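Local coordinates for DNA polymerase III subunit beta (Deinococcus radiodurans, PDB 4TRT), which probably forms a ring-shaped head-to-tail dimer around DNA, tethering DNA polymerases and other proteins to it and so making synthesis processive, at residues A[237-241]-A[242-246]; A[314-317]-A[318-321]; A[47-50]-A[51-54]. One frame throughout, in Å; residues are numbered along the deposited sequence.

Interaction 1 (A[237-241]-A[242-246])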
loop_
_atom_site.group_PDB
_atom_site.type_symbol
_atom_site.label_atom_id
_atom_site.label_comp_id
_atom_site.label_asym_id
_atom_site.label_seq_id
_atom_site.Cartn_x
_atom_site.Cartn_y
_atom_site.Cartn_z
ATOM N N ASP A 237 23.204 31.885 6.873
ATOM C CA ASP A 237 23.005 32.160 8.295
ATOM C C ASP A 237 21.516 32.049 8.660
ATOM O O ASP A 237 20.795 33.036 8.685
ATOM C CB ASP A 237 23.573 33.537 8.658
ATOM C CG ASP A 237 23.553 33.812 10.165
ATOM O OD1 ASP A 237 23.205 32.905 10.941
ATOM O OD2 ASP A 237 23.880 34.947 10.581
ATOM N N TYR A 238 21.079 30.827 8.936
ATOM C CA TYR A 238 19.690 30.540 9.343
ATOM C C TYR A 238 19.295 31.180 10.686
ATOM O O TYR A 238 18.105 31.380 10.930
ATOM C CB TYR A 238 19.431 29.017 9.384
ATOM C CG TYR A 238 20.303 28.283 10.372
ATOM C CD1 TYR A 238 19.921 28.147 11.698
ATOM C CD2 TYR A 238 21.516 27.736 9.982
ATOM C CE1 TYR A 238 20.720 27.502 12.618
ATOM C CE2 TYR A 238 22.321 27.069 10.892
ATOM C CZ TYR A 238 21.926 26.962 12.207
ATOM O OH TYR A 238 22.725 26.337 13.130
ATOM N N GLU A 239 20.274 31.507 11.545
ATOM C CA GLU A 239 19.992 32.176 12.823
ATOM C C GLU A 239 19.215 33.457 12.621
ATOM O O GLU A 239 18.375 33.805 13.450
ATOM C CB GLU A 239 21.270 32.541 13.592
ATOM C CG GLU A 239 21.979 31.373 14.248
ATOM C CD GLU A 239 21.152 30.704 15.332
ATOM O OE1 GLU A 239 20.269 31.365 15.927
ATOM O OE2 GLU A 239 21.396 29.509 15.580
ATOM N N ARG A 240 19.514 34.160 11.529
ATOM C CA ARG A 240 18.890 35.448 11.236
ATOM C C ARG A 240 17.381 35.350 11.040
ATOM O O ARG A 240 16.691 36.326 11.259
ATOM C CB ARG A 240 19.497 36.112 9.971
ATOM C CG ARG A 240 20.971 36.498 10.030
ATOM C CD ARG A 240 21.337 37.482 8.917
ATOM N NE ARG A 240 20.951 38.868 9.222
ATOM C CZ ARG A 240 21.090 39.889 8.376
ATOM N NH1 ARG A 240 21.570 39.685 7.151
ATOM N NH2 ARG A 240 20.737 41.124 8.746
ATOM N N VAL A 241 16.875 34.194 10.614
ATOM C CA VAL A 241 15.430 34.044 10.370
ATOM C C VAL A 241 14.681 33.379 11.539
ATOM O O VAL A 241 13.458 33.172 11.453
ATOM C CB VAL A 241 15.141 33.291 9.042
ATOM C CG1 VAL A 241 15.772 34.019 7.851
ATOM C CG2 VAL A 241 15.604 31.836 9.095
ATOM N N ILE A 242 15.402 33.069 12.626
ATOM C CA ILE A 242 14.788 32.524 13.847
ATOM C C ILE A 242 14.341 33.673 14.753
ATOM O O ILE A 242 15.152 34.499 15.150
ATOM C CB ILE A 242 15.763 31.627 14.643
ATOM C CG1 ILE A 242 16.220 30.438 13.821
ATOM C CG2 ILE A 242 15.101 31.074 15.900
ATOM C CD1 ILE A 242 17.248 29.577 14.531
ATOM N N PRO A 243 13.043 33.725 15.098
ATOM C CA PRO A 243 12.542 34.839 15.916
ATOM C C PRO A 243 12.979 34.737 17.380
ATOM O O PRO A 243 12.910 33.668 17.959
ATOM C CB PRO A 243 11.022 34.696 15.793
ATOM C CG PRO A 243 10.805 33.240 15.565
ATOM C CD PRO A 243 11.981 32.762 14.754
ATOM N N LYS A 244 13.440 35.833 17.966
ATOM C CA LYS A 244 13.820 35.851 19.383
ATOM C C LYS A 244 12.895 36.713 20.232
ATOM O O LYS A 244 12.962 36.629 21.452
ATOM C CB LYS A 244 15.268 36.312 19.588
ATOM C CG LYS A 244 16.323 35.257 19.350
ATOM C CD LYS A 244 16.409 34.859 17.892
ATOM C CE LYS A 244 17.640 33.998 17.580
ATOM N NZ LYS A 244 18.088 34.226 16.179
ATOM N N ASP A 245 12.038 37.526 19.612
ATOM C CA ASP A 245 11.096 38.365 20.374
ATOM C C ASP A 245 9.712 37.688 20.435
ATOM O O ASP A 245 8.824 37.986 19.649
ATOM C CB ASP A 245 11.006 39.765 19.754
ATOM C CG ASP A 245 10.181 40.737 20.593
ATOM O OD1 ASP A 245 9.647 40.337 21.647
ATOM O OD2 ASP A 245 10.050 41.908 20.185
ATOM N N ILE A 246 9.545 36.778 21.391
ATOM C CA ILE A 246 8.348 35.962 21.511
ATOM C C ILE A 246 7.319 36.683 22.372
ATOM O O ILE A 246 7.642 37.125 23.477
ATOM C CB ILE A 246 8.698 34.585 22.109
ATOM C CG1 ILE A 246 9.730 33.879 21.220
ATOM C CG2 ILE A 246 7.453 33.715 22.274
ATOM C CD1 ILE A 246 9.306 33.713 19.750
#
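Ile242 and Glu239 are joined by a backbone bond at the end of the single 3-10 turn 238-241. Ile242 N donates to Glu239 O at 3.2 Å, with an angle of 155° at the hydrogen. One residue earlier, Val241 N reaches Tyr238 O at 3.1 Å, the same three-residue spacing. The start of the turn is held more loosely: Glu239 N makes a weak bond, 3.3 Å, to Asp237 OD1.

Lys244 folds back over this turn. A bend at chi2 (68°) brings its amine back to the chain, where NZ donates to Ile242 O at 3.1 Å and also lies 2.8 Å from Glu239 O. The carboxylate adds a long salt bridge, Glu239 OE1 to Lys244 NZ at 3.6 Å, while OE2 forms a weak, long ion pair with Arg166.

The turn belongs to the loop between strands 224-229 and 248-253, and Ile242 packs on Ile177, Ile343 and Val356, from strands on both sides of the junction between the central and C-terminal domains. In bacterial sliding clamps the hydrophobic cleft for partner peptides lies between these domains, and this loop probably lines it. Ile242 and Tyr238 point the same way, side by side; Ile242 CD1 meets the edge of the tyrosine ring, near its plane, 4.1 Å from Tyr238 CD1. The hydroxyl at the far end of that ring is satisfied elsewhere, Tyr238 OH being hydrogen-bonded to both Glu159 OE2 and Arg166 NH1.

Interaction 2 (A[314-317]-A[318-321])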
loop_
_atom_site.group_PDB
_atom_site.type_symbol
_atom_site.label_atom_id
_atom_site.label_comp_id
_atom_site.label_asym_id
_atom_site.label_seq_id
_atom_site.Cartn_x
_atom_site.Cartn_y
_atom_site.Cartn_z
ATOM N N ALA A 314 -2.077 32.903 10.105
ATOM C CA ALA A 314 -2.393 32.026 8.979
ATOM C C ALA A 314 -1.139 31.282 8.564
ATOM O O ALA A 314 -0.085 31.902 8.360
ATOM C CB ALA A 314 -2.915 32.848 7.799
ATOM N N PHE A 315 -1.265 29.965 8.418
ATOM C CA PHE A 315 -0.170 29.074 8.040
ATOM C C PHE A 315 -0.569 28.111 6.908
ATOM O O PHE A 315 -1.733 27.746 6.768
ATOM C CB PHE A 315 0.254 28.200 9.237
ATOM C CG PHE A 315 0.878 28.961 10.384
ATOM C CD1 PHE A 315 2.150 29.492 10.277
ATOM C CD2 PHE A 315 0.195 29.134 11.573
ATOM C CE1 PHE A 315 2.726 30.190 11.336
ATOM C CE2 PHE A 315 0.759 29.837 12.634
ATOM C CZ PHE A 315 2.029 30.359 12.521
ATOM N N ASN A 316 0.429 27.664 6.152
ATOM C CA ASN A 316 0.300 26.505 5.257
ATOM C C ASN A 316 0.144 25.253 6.131
ATOM O O ASN A 316 1.114 24.824 6.785
ATOM C CB ASN A 316 1.560 26.426 4.369
ATOM C CG ASN A 316 1.516 25.315 3.333
ATOM O OD1 ASN A 316 0.949 24.236 3.541
ATOM N ND2 ASN A 316 2.144 25.575 2.205
ATOM N N ALA A 317 -1.062 24.668 6.139
ATOM C CA ALA A 317 -1.334 23.472 6.968
ATOM C C ALA A 317 -0.370 22.301 6.712
ATOM O O ALA A 317 -0.020 21.566 7.642
ATOM C CB ALA A 317 -2.779 22.997 6.792
ATOM N N ARG A 318 0.044 22.109 5.474
ATOM C CA ARG A 318 0.983 21.036 5.159
ATOM C C ARG A 318 2.332 21.289 5.839
ATOM O O ARG A 318 2.946 20.368 6.384
ATOM C CB ARG A 318 1.190 20.873 3.638
ATOM C CG ARG A 318 2.244 19.804 3.312
ATOM C CD ARG A 318 2.320 19.473 1.829
ATOM N NE ARG A 318 1.052 18.987 1.271
ATOM C CZ ARG A 318 0.568 17.748 1.403
ATOM N NH1 ARG A 318 1.223 16.824 2.103
ATOM N NH2 ARG A 318 -0.597 17.431 0.838
ATOM N N HIS A 319 2.790 22.537 5.799
ATOM C CA HIS A 319 4.038 22.914 6.484
ATOM C C HIS A 319 3.896 22.806 7.978
ATOM O O HIS A 319 4.848 22.462 8.667
ATOM C CB HIS A 319 4.515 24.291 6.034
ATOM C CG HIS A 319 4.899 24.327 4.560
ATOM N ND1 HIS A 319 5.478 25.393 3.978
ATOM C CD2 HIS A 319 4.766 23.356 3.555
ATOM C CE1 HIS A 319 5.693 25.129 2.673
ATOM N NE2 HIS A 319 5.262 23.879 2.417
ATOM N N VAL A 320 2.698 23.056 8.491
ATOM C CA VAL A 320 2.426 22.908 9.924
ATOM C C VAL A 320 2.613 21.444 10.325
ATOM O O VAL A 320 3.294 21.142 11.311
ATOM C CB VAL A 320 1.010 23.403 10.315
ATOM C CG1 VAL A 320 0.649 22.913 11.709
ATOM C CG2 VAL A 320 0.928 24.926 10.258
ATOM N N LEU A 321 2.020 20.543 9.555
ATOM C CA LEU A 321 2.115 19.117 9.837
ATOM C C LEU A 321 3.547 18.622 9.687
ATOM O O LEU A 321 4.004 17.814 10.509
ATOM C CB LEU A 321 1.162 18.312 8.956
ATOM C CG LEU A 321 -0.328 18.544 9.261
ATOM C CD1 LEU A 321 -1.196 17.712 8.335
ATOM C CD2 LEU A 321 -0.645 18.244 10.723
#
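Asn316, at the N-cap of helix 317-324, turns its side chain back onto the first turn, and with Ala317 and Val320 it makes up most of the contact. Its CG lies anti to the backbone N (chi1 -176°), which carries the amide over the helix start. There OD1 accepts two weak capping bonds, from Arg318 N at 3.0 Å and from His319 N at 3.4 Å. The first is strongly bent, 126° at the hydrogen; the second is much straighter but longer. OD1 also accepts from Asn274 ND2, its strongest partner, so a neighbouring loop helps to position the cap.

The rest of the amide stacks on the imidazole of His319. The two planes are only 9° apart, and Asn316 ND2 sits 3.5 Å above the ring plane, over its centre; being nearly parallel to the ring, the amide does not aim its N-H groups into the face. Asn316 CB adds a CH-pi contact to the same ring. An alanine in place of His319 would take away this platform, and the amide of Asn316 would probably be left freer to turn away from the capping N-H groups.

Backbone bonds continue the helix: Val320 N to Asn316 O at 2.9 Å, then Leu321 N to Ala317 O at 3.0 Å. The methyl of Ala317 packs on Val276 and Ala265, fitting the small side chain between strand 275-281 and helix 254-265. On the strand side, Val320 CG2 touches Phe315 CB at 3.5 Å, tying the first helical turn to strand 310-316. With an oxygen receiving early N-H groups that have no preceding helical carbonyl, the cap is likely to ease the switch from strand to helix, partly offsetting the positive end of the helix dipole.

Interaction 3 (A[47-50]-A[51-54])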
loop_
_atom_site.group_PDB
_atom_site.type_symbol
_atom_site.label_atom_id
_atom_site.label_comp_id
_atom_site.label_asym_id
_atom_site.label_seq_id
_atom_site.Cartn_x
_atom_site.Cartn_y
_atom_site.Cartn_z
ATOM N N GLY A 47 26.889 -1.678 -5.451
ATOM C CA GLY A 47 26.277 -1.056 -6.624
ATOM C C GLY A 47 26.214 0.461 -6.529
ATOM O O GLY A 47 26.649 1.063 -5.539
ATOM N N THR A 48 25.681 1.088 -7.574
ATOM C CA THR A 48 25.612 2.532 -7.639
ATOM C C THR A 48 24.335 2.951 -8.354
ATOM O O THR A 48 23.770 2.173 -9.126
ATOM C CB THR A 48 26.835 3.114 -8.371
ATOM O OG1 THR A 48 26.825 4.545 -8.294
ATOM C CG2 THR A 48 26.822 2.702 -9.845
ATOM N N ASN A 49 23.877 4.170 -8.067
ATOM C CA ASN A 49 22.864 4.829 -8.907
ATOM C C ASN A 49 23.419 6.117 -9.509
ATOM O O ASN A 49 22.670 6.992 -9.940
ATOM C CB ASN A 49 21.568 5.089 -8.136
ATOM C CG ASN A 49 21.728 6.101 -7.027
ATOM O OD1 ASN A 49 22.778 6.734 -6.872
ATOM N ND2 ASN A 49 20.668 6.277 -6.247
ATOM N N LEU A 50 24.743 6.227 -9.487
ATOM C CA LEU A 50 25.492 7.363 -10.004
ATOM C C LEU A 50 25.505 8.566 -9.052
ATOM O O LEU A 50 26.373 9.412 -9.179
ATOM C CB LEU A 50 25.024 7.766 -11.418
ATOM C CG LEU A 50 24.954 6.634 -12.453
ATOM C CD1 LEU A 50 24.535 7.158 -13.819
ATOM C CD2 LEU A 50 26.270 5.884 -12.572
ATOM N N GLU A 51 24.575 8.651 -8.102
ATOM C CA GLU A 51 24.654 9.709 -7.062
ATOM C C GLU A 51 25.243 9.169 -5.768
ATOM O O GLU A 51 25.957 9.874 -5.068
ATOM C CB GLU A 51 23.282 10.334 -6.795
ATOM C CG GLU A 51 22.667 11.005 -8.015
ATOM C CD GLU A 51 23.562 12.081 -8.620
ATOM O OE1 GLU A 51 24.257 12.817 -7.868
ATOM O OE2 GLU A 51 23.591 12.185 -9.867
ATOM N N ILE A 52 24.932 7.923 -5.448
ATOM C CA ILE A 52 25.604 7.260 -4.334
ATOM C C ILE A 52 26.149 5.902 -4.748
ATOM O O ILE A 52 25.662 5.304 -5.686
ATOM C CB ILE A 52 24.709 7.147 -3.072
ATOM C CG1 ILE A 52 23.551 6.172 -3.265
ATOM C CG2 ILE A 52 24.200 8.513 -2.637
ATOM C CD1 ILE A 52 23.006 5.635 -1.954
ATOM N N ASP A 53 27.174 5.435 -4.033
ATOM C CA ASP A 53 27.635 4.053 -4.116
ATOM C C ASP A 53 27.356 3.419 -2.780
ATOM O O ASP A 53 27.485 4.066 -1.747
ATOM C CB ASP A 53 29.145 3.937 -4.364
ATOM C CG ASP A 53 29.636 4.824 -5.484
ATOM O OD1 ASP A 53 28.918 4.954 -6.491
ATOM O OD2 ASP A 53 30.753 5.375 -5.354
ATOM N N LEU A 54 27.022 2.137 -2.804
ATOM C CA LEU A 54 26.706 1.404 -1.591
ATOM C C LEU A 54 27.356 0.035 -1.629
ATOM O O LEU A 54 27.379 -0.626 -2.675
ATOM C CB LEU A 54 25.191 1.269 -1.466
ATOM C CG LEU A 54 24.614 0.587 -0.236
ATOM C CD1 LEU A 54 24.909 1.401 1.022
ATOM C CD2 LEU A 54 23.124 0.381 -0.438
#
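Asn49 presents its amide to Glu51 and Ile52 through the oxygen end, not through a face. Asn49 OD1 accepts from Ile52 N at 2.8 Å in an almost straight bond, 171° at the hydrogen, with the donor tilted slightly from the amide plane; Glu51 N, tilted about twice as far, adds a second bond to Asn49 OD1 at 2.9 Å. Ile52 CG1 comes up beside both OD1 and ND2, out of the plane and not squarely above the group. A second flat group, the carboxylate of Asp53, is also met by its oxygens: OD1 lies 2.8 Å from Thr48 OG1, and OD2 is hydrogen-bonded to Asn227 ND2.

Asn49 CG sits between the backbone N and the carbonyl carbon (chi1 67°), which folds the amide inward across the bend. The bond from Glu51 N is that of an Asx turn, and Leu50, with a positive phi of 79°, helps the chain reverse. This bend closes the antiparallel hairpin of strands 42-48 and 52-59; strand 52-59 then pairs with strand 224-229 in a sheet shared by the N-terminal and central domains of the clamp. Farther along, Gly47 and Leu54 form a hydrogen-bonded pair, Gly47 N to Leu54 O and Leu54 N to Gly47 O both at 3.0 Å.

Thr48 and Asp53, the non-hydrogen-bonded pair, lie side by side on one face. Thr48 OG1 accepts from Leu50 N at 2.9 Å, an ST turn. Thr48 OG1 also lies close to both Asp53 OD1 and Ile52 O, 3.0 Å from the latter, and its one proton can serve only one of them at a time. Ile52 O also receives Asn49 N at 3.2 Å, while the carboxylate of Glu51 is salt-bridged to Lys229.

In the fold
Interactions 1 and 2 both belong to the C-terminal domain, their centres 19 Å apart and their nearest atoms about 10 Å apart; interaction 3 is in the N-terminal domain, across the chain's centre, 37 and 35 Å away centre to centre. Interaction 1 is a surface loop, closed by a 3-10 turn and a lysine folded back onto the chain. The other two are partly buried: 314-321 changes strand into helix, whereas 47-54 turns strand into strand. In each of these an asparagine oxygen takes two backbone N-H groups, through weak bonds at the helix cap and through shorter, better-formed ones in the hairpin. Interactions 1 and 2 both pack on strand 353-357; interaction 3 packs on strand 224-229.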